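Local coordinates for putative DNA-binding protein (Salmonella choleraesuis, PDB 2HX0), which probably binds DNA and carries a bound magnesium ion in a trimeric assembly, at residues T17-V31 with C112-P126. The protein carries 2 engineered substitutions. Sequence-based numbering, arbitrary orientation.
Unlike the reference sequence in segment 17-31: Leu23 (reference Phe).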
loop_
_atom_site.group_PDB
_atom_site.type_symbol
_atom_site.label_atom_id
_atom_site.label_comp_id
_atom_site.label_asym_id
_atom_site.label_seq_id
_atom_site.Cartn_x
_atom_site.Cartn_y
_atom_site.Cartn_z
ATOM N N THR A 17 -14.772 -4.714 11.267
ATOM C CA THR A 17 -15.164 -4.693 9.867
ATOM C C THR A 17 -14.670 -3.308 9.457
ATOM O O THR A 17 -14.250 -2.524 10.310
ATOM C CB THR A 17 -16.692 -4.729 9.706
ATOM O OG1 THR A 17 -17.266 -3.614 10.400
ATOM C CG2 THR A 17 -17.256 -6.019 10.278
ATOM N N ALA A 18 -14.699 -2.999 8.171
ATOM C CA ALA A 18 -14.254 -1.684 7.745
ATOM C C ALA A 18 -15.262 -1.024 6.830
ATOM O O ALA A 18 -15.985 -1.693 6.093
ATOM C CB ALA A 18 -12.909 -1.790 7.036
ATOM N N ARG A 19 -15.318 0.300 6.913
ATOM C CA ARG A 19 -16.172 1.108 6.061
ATOM C C ARG A 19 -15.153 1.900 5.248
ATOM O O ARG A 19 -14.199 2.428 5.813
ATOM C CB ARG A 19 -17.036 2.049 6.906
ATOM C CG ARG A 19 -18.073 2.821 6.104
ATOM C CD ARG A 19 -19.038 3.575 7.011
ATOM N NE ARG A 19 -18.377 4.627 7.776
ATOM C CZ ARG A 19 -18.231 4.620 9.098
ATOM N NH1 ARG A 19 -18.700 3.611 9.816
ATOM N NH2 ARG A 19 -17.626 5.633 9.701
ATOM N N PHE A 20 -15.335 1.971 3.934
ATOM C CA PHE A 20 -14.383 2.699 3.101
ATOM C C PHE A 20 -14.937 3.969 2.498
ATOM O O PHE A 20 -16.132 4.087 2.229
ATOM C CB PHE A 20 -13.854 1.802 1.985
ATOM C CG PHE A 20 -13.056 0.643 2.490
ATOM C CD1 PHE A 20 -13.680 -0.551 2.848
ATOM C CD2 PHE A 20 -11.683 0.761 2.666
ATOM C CE1 PHE A 20 -12.941 -1.614 3.381
ATOM C CE2 PHE A 20 -10.936 -0.291 3.198
ATOM C CZ PHE A 20 -11.569 -1.478 3.555
ATOM N N TYR A 21 -14.039 4.920 2.286
ATOM C CA TYR A 21 -14.387 6.206 1.707
ATOM C C TYR A 21 -13.483 6.474 0.519
ATOM O O TYR A 21 -12.280 6.244 0.585
ATOM C CB TYR A 21 -14.190 7.330 2.721
ATOM C CG TYR A 21 -15.084 7.258 3.934
ATOM C CD1 TYR A 21 -14.747 6.470 5.026
ATOM C CD2 TYR A 21 -16.264 7.995 3.992
ATOM C CE1 TYR A 21 -15.563 6.419 6.158
ATOM C CE2 TYR A 21 -17.087 7.952 5.116
ATOM C CZ TYR A 21 -16.730 7.165 6.192
ATOM O OH TYR A 21 -17.542 7.137 7.301
ATOM N N ALA A 22 -14.063 6.962 -0.568
ATOM C CA ALA A 22 -13.269 7.279 -1.742
ATOM C C ALA A 22 -13.334 8.780 -1.961
ATOM O O ALA A 22 -14.407 9.375 -1.897
ATOM C CB ALA A 22 -13.813 6.545 -2.972
ATOM N N LEU A 23 -12.191 9.405 -2.195
ATOM C CA LEU A 23 -12.201 10.840 -2.432
ATOM C C LEU A 23 -11.071 11.272 -3.335
ATOM O O LEU A 23 -10.086 10.559 -3.506
ATOM C CB LEU A 23 -12.129 11.609 -1.114
ATOM C CG LEU A 23 -10.926 11.374 -0.201
ATOM C CD1 LEU A 23 -10.667 12.622 0.639
ATOM C CD2 LEU A 23 -11.181 10.163 0.687
ATOM N N ARG A 24 -11.234 12.446 -3.928
ATOM C CA ARG A 24 -10.221 12.983 -4.814
ATOM C C ARG A 24 -9.910 14.409 -4.404
ATOM O O ARG A 24 -10.817 15.234 -4.293
ATOM C CB ARG A 24 -10.719 12.982 -6.256
ATOM C CG ARG A 24 -9.689 13.519 -7.226
ATOM C CD ARG A 24 -10.274 14.569 -8.142
ATOM N NE ARG A 24 -9.213 15.325 -8.803
ATOM C CZ ARG A 24 -9.420 16.363 -9.603
ATOM N NH1 ARG A 24 -10.656 16.779 -9.853
ATOM N NH2 ARG A 24 -8.388 16.992 -10.151
ATOM N N LEU A 25 -8.633 14.699 -4.175
ATOM C CA LEU A 25 -8.230 16.048 -3.797
ATOM C C LEU A 25 -7.913 16.840 -5.059
ATOM O O LEU A 25 -7.531 16.269 -6.084
ATOM C CB LEU A 25 -7.020 16.008 -2.868
ATOM C CG LEU A 25 -7.219 15.205 -1.572
ATOM C CD1 LEU A 25 -6.019 15.432 -0.668
ATOM C CD2 LEU A 25 -8.504 15.634 -0.858
ATOM N N LEU A 26 -8.065 18.156 -4.966
ATOM C CA LEU A 26 -7.860 19.049 -6.101
ATOM C C LEU A 26 -6.504 19.746 -6.164
ATOM O O LEU A 26 -5.803 19.862 -5.163
ATOM C CB LEU A 26 -8.953 20.121 -6.102
ATOM C CG LEU A 26 -10.406 19.648 -6.029
ATOM C CD1 LEU A 26 -11.330 20.860 -6.045
ATOM C CD2 LEU A 26 -10.711 18.729 -7.195
ATOM N N PRO A 27 -6.126 20.228 -7.358
ATOM C CA PRO A 27 -4.850 20.922 -7.537
ATOM C C PRO A 27 -4.701 22.073 -6.542
ATOM O O PRO A 27 -5.653 22.817 -6.291
ATOM C CB PRO A 27 -4.933 21.416 -8.976
ATOM C CG PRO A 27 -5.709 20.320 -9.651
ATOM C CD PRO A 27 -6.817 20.059 -8.652
ATOM N N GLY A 28 -3.510 22.197 -5.965
ATOM C CA GLY A 28 -3.247 23.271 -5.025
ATOM C C GLY A 28 -3.577 23.003 -3.573
ATOM O O GLY A 28 -3.106 23.720 -2.690
ATOM N N GLN A 29 -4.375 21.976 -3.306
ATOM C CA GLN A 29 -4.734 21.677 -1.929
ATOM C C GLN A 29 -3.584 21.004 -1.188
ATOM O O GLN A 29 -2.797 20.254 -1.771
ATOM C CB GLN A 29 -5.986 20.793 -1.877
ATOM C CG GLN A 29 -7.234 21.437 -2.485
ATOM C CD GLN A 29 -8.493 20.630 -2.227
ATOM O OE1 GLN A 29 -8.531 19.425 -2.472
ATOM N NE2 GLN A 29 -9.535 21.292 -1.738
ATOM N N GLU A 30 -3.488 21.299 0.102
ATOM C CA GLU A 30 -2.450 20.732 0.953
ATOM C C GLU A 30 -3.024 19.438 1.538
ATOM O O GLU A 30 -4.123 19.429 2.093
ATOM C CB GLU A 30 -2.087 21.748 2.043
ATOM C CG GLU A 30 -0.842 21.427 2.852
ATOM C CD GLU A 30 -1.118 20.436 3.954
ATOM O OE1 GLU A 30 -2.178 20.565 4.601
ATOM O OE2 GLU A 30 -0.280 19.539 4.183
ATOM N N VAL A 31 -2.274 18.349 1.404
ATOM C CA VAL A 31 -2.731 17.035 1.851
ATOM C C VAL A 31 -3.077 16.849 3.325
ATOM O O VAL A 31 -4.153 16.344 3.644
ATOM C CB VAL A 31 -1.719 15.948 1.430
ATOM C CG1 VAL A 31 -2.262 14.562 1.764
ATOM C CG2 VAL A 31 -1.465 16.052 -0.061
ATOM N N CYS A 112 2.643 19.238 1.810
ATOM C CA CYS A 112 2.587 18.531 0.532
ATOM C C CYS A 112 1.380 19.074 -0.222
ATOM O O CYS A 112 0.261 19.029 0.284
ATOM C CB CYS A 112 2.419 17.030 0.761
ATOM S SG CYS A 112 3.817 16.269 1.590
ATOM N N THR A 113 1.601 19.592 -1.425
ATOM C CA THR A 113 0.497 20.148 -2.201
ATOM C C THR A 113 0.212 19.355 -3.471
ATOM O O THR A 113 1.127 18.944 -4.181
ATOM C CB THR A 113 0.760 21.623 -2.574
ATOM O OG1 THR A 113 1.939 21.718 -3.381
ATOM C CG2 THR A 113 0.949 22.457 -1.314
ATOM N N VAL A 114 -1.072 19.142 -3.741
ATOM C CA VAL A 114 -1.514 18.393 -4.914
ATOM C C VAL A 114 -1.174 19.105 -6.220
ATOM O O VAL A 114 -1.352 20.320 -6.349
ATOM C CB VAL A 114 -3.041 18.155 -4.848
ATOM C CG1 VAL A 114 -3.520 17.392 -6.077
ATOM C CG2 VAL A 114 -3.379 17.382 -3.588
ATOM N N ARG A 115 -0.690 18.344 -7.197
ATOM C CA ARG A 115 -0.345 18.916 -8.492
ATOM C C ARG A 115 -1.560 18.841 -9.412
ATOM O O ARG A 115 -2.143 19.867 -9.758
ATOM C CB ARG A 115 0.848 18.170 -9.101
ATOM C CG ARG A 115 1.393 18.800 -10.378
ATOM C CD ARG A 115 2.881 18.517 -10.526
ATOM N NE ARG A 115 3.186 17.088 -10.567
ATOM C CZ ARG A 115 2.956 16.303 -11.614
ATOM N NH1 ARG A 115 2.417 16.805 -12.719
ATOM N NH2 ARG A 115 3.264 15.012 -11.559
ATOM N N THR A 116 -1.950 17.628 -9.795
ATOM C CA THR A 116 -3.113 17.457 -10.657
ATOM C C THR A 116 -4.238 16.736 -9.925
ATOM O O THR A 116 -5.413 17.004 -10.175
ATOM C CB THR A 116 -2.779 16.658 -11.942
ATOM O OG1 THR A 116 -2.363 15.332 -11.597
ATOM C CG2 THR A 116 -1.678 17.352 -12.729
ATOM N N THR A 117 -3.889 15.838 -9.009
ATOM C CA THR A 117 -4.911 15.089 -8.289
ATOM C C THR A 117 -4.309 14.199 -7.206
ATOM O O THR A 117 -3.113 13.925 -7.201
ATOM C CB THR A 117 -5.689 14.157 -9.265
ATOM O OG1 THR A 117 -6.864 13.645 -8.625
ATOM C CG2 THR A 117 -4.818 12.967 -9.665
ATOM N N LEU A 118 -5.148 13.773 -6.272
ATOM C CA LEU A 118 -4.729 12.821 -5.250
ATOM C C LEU A 118 -5.970 11.978 -5.004
ATOM O O LEU A 118 -6.971 12.466 -4.486
ATOM C CB LEU A 118 -4.271 13.487 -3.952
ATOM C CG LEU A 118 -3.557 12.433 -3.089
ATOM C CD1 LEU A 118 -2.220 12.074 -3.739
ATOM C CD2 LEU A 118 -3.334 12.949 -1.678
ATOM N N GLU A 119 -5.911 10.715 -5.418
ATOM C CA GLU A 119 -7.029 9.792 -5.264
ATOM C C GLU A 119 -6.771 8.948 -4.034
ATOM O O GLU A 119 -5.702 8.366 -3.894
ATOM C CB GLU A 119 -7.139 8.909 -6.502
ATOM C CG GLU A 119 -7.542 9.680 -7.756
ATOM C CD GLU A 119 -7.425 8.855 -9.025
ATOM O OE1 GLU A 119 -7.686 7.634 -8.975
ATOM O OE2 GLU A 119 -7.087 9.433 -10.081
ATOM N N LEU A 120 -7.760 8.877 -3.152
ATOM C CA LEU A 120 -7.603 8.137 -1.914
ATOM C C LEU A 120 -8.758 7.221 -1.567
ATOM O O LEU A 120 -9.915 7.538 -1.822
ATOM C CB LEU A 120 -7.453 9.115 -0.744
ATOM C CG LEU A 120 -6.251 10.045 -0.633
ATOM C CD1 LEU A 120 -6.690 11.372 -0.038
ATOM C CD2 LEU A 120 -5.186 9.389 0.234
ATOM N N VAL A 121 -8.425 6.072 -0.990
ATOM C CA VAL A 121 -9.436 5.160 -0.480
ATOM C C VAL A 121 -9.032 5.051 0.985
ATOM O O VAL A 121 -7.938 4.579 1.304
ATOM C CB VAL A 121 -9.399 3.774 -1.131
ATOM C CG1 VAL A 121 -10.401 2.858 -0.422
ATOM C CG2 VAL A 121 -9.765 3.885 -2.589
ATOM N N ILE A 122 -9.897 5.534 1.867
ATOM C CA ILE A 122 -9.616 5.513 3.292
ATOM C C ILE A 122 -10.506 4.515 4.014
ATOM O O ILE A 122 -11.717 4.504 3.822
ATOM C CB ILE A 122 -9.828 6.916 3.900
ATOM C CG1 ILE A 122 -8.844 7.904 3.257
ATOM C CG2 ILE A 122 -9.658 6.863 5.417
ATOM C CD1 ILE A 122 -9.062 8.218 1.816
ATOM N N GLY A 123 -9.895 3.667 4.834
ATOM C CA GLY A 123 -10.663 2.695 5.589
ATOM C C GLY A 123 -10.873 3.180 7.011
ATOM O O GLY A 123 -10.006 3.844 7.573
ATOM N N GLU A 124 -12.037 2.873 7.574
ATOM C CA GLU A 124 -12.378 3.237 8.952
ATOM C C GLU A 124 -12.811 1.941 9.634
ATOM O O GLU A 124 -13.548 1.145 9.052
ATOM C CB GLU A 124 -13.528 4.253 8.980
ATOM C CG GLU A 124 -14.255 4.367 10.333
ATOM C CD GLU A 124 -13.482 5.142 11.396
ATOM O OE1 GLU A 124 -12.255 5.312 11.257
ATOM O OE2 GLU A 124 -14.109 5.576 12.386
ATOM N N LEU A 125 -12.342 1.727 10.859
ATOM C CA LEU A 125 -12.675 0.516 11.614
ATOM C C LEU A 125 -13.670 0.904 12.710
ATOM O O LEU A 125 -13.275 1.291 13.808
ATOM C CB LEU A 125 -11.394 -0.065 12.219
ATOM C CG LEU A 125 -10.312 -0.349 11.170
ATOM C CD1 LEU A 125 -8.953 -0.512 11.837
ATOM C CD2 LEU A 125 -10.694 -1.588 10.378
ATOM N N PRO A 126 -14.981 0.779 12.427
ATOM C CA PRO A 126 -16.040 1.135 13.375
ATOM C C PRO A 126 -16.028 0.502 14.763
ATOM O O PRO A 126 -16.588 1.073 15.696
ATOM C CB PRO A 126 -17.323 0.805 12.605
ATOM C CG PRO A 126 -16.911 0.925 11.162
ATOM C CD PRO A 126 -15.564 0.244 11.184
HETATM O O HOH W 1 -16.730 5.668 12.544
HETATM O O HOH W 2 1.147 17.310 3.713
#
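Arg24 reaches across to Thr117 in an antiparallel strand pair, 19-25 against 117-124, at one margin of the main sheet of this PCC-domain fold. CG leaves anti to the backbone N (chi1 -179°) and the chain bends at chi2, bringing the guanidinium edge over the neighbouring strand: Arg24 NE donates to Thr117 OG1 at 2.9 Å, and Arg24 NH2 to Thr116 O at 3.0 Å, with Thr116 O in the guanidinium plane. Leu26 CD2 rests on one face of that group. Between the strands, paired backbone bonds join Arg19 with Glu124, Tyr21 with Ile122 and Leu23 with Leu120; Leu25 N holds Leu118 O at 2.8 Å, while the return bond is weak. Leu25 and Leu118 run side by side, CD1 to CD2 at 3.8 Å, and Val31 CG1, on the first residue of helix 31-42, meets the same Leu118 methyl. Before the chain turns its corner at 115-116, Val114 clasps the type II turn 26-29, accepting from Gly28 N and donating to Gln29 O. Glu30 caps the helix through Phe32 N and Ser33 N. On the face that carries Arg24, Glu119 forms a salt bridge to Arg132 and a hydrogen bond to Thr84, both of the second subunit, whose strand pairs with Phe20 and Tyr21 and extends the sheet. At the far end Arg19 grips Tyr21 OH side-on with NE and NH2, the oxygen lying within about 9° of the guanidinium plane, and Glu124 CG lies over one guanidinium face. The Glu124 carboxylate turns to Arg148 and the backbone of Arg45 and Ala46; a water accepts from Arg19 NH2 at 3.0 Å and donates to Glu124 OE2 at 2.6 Å.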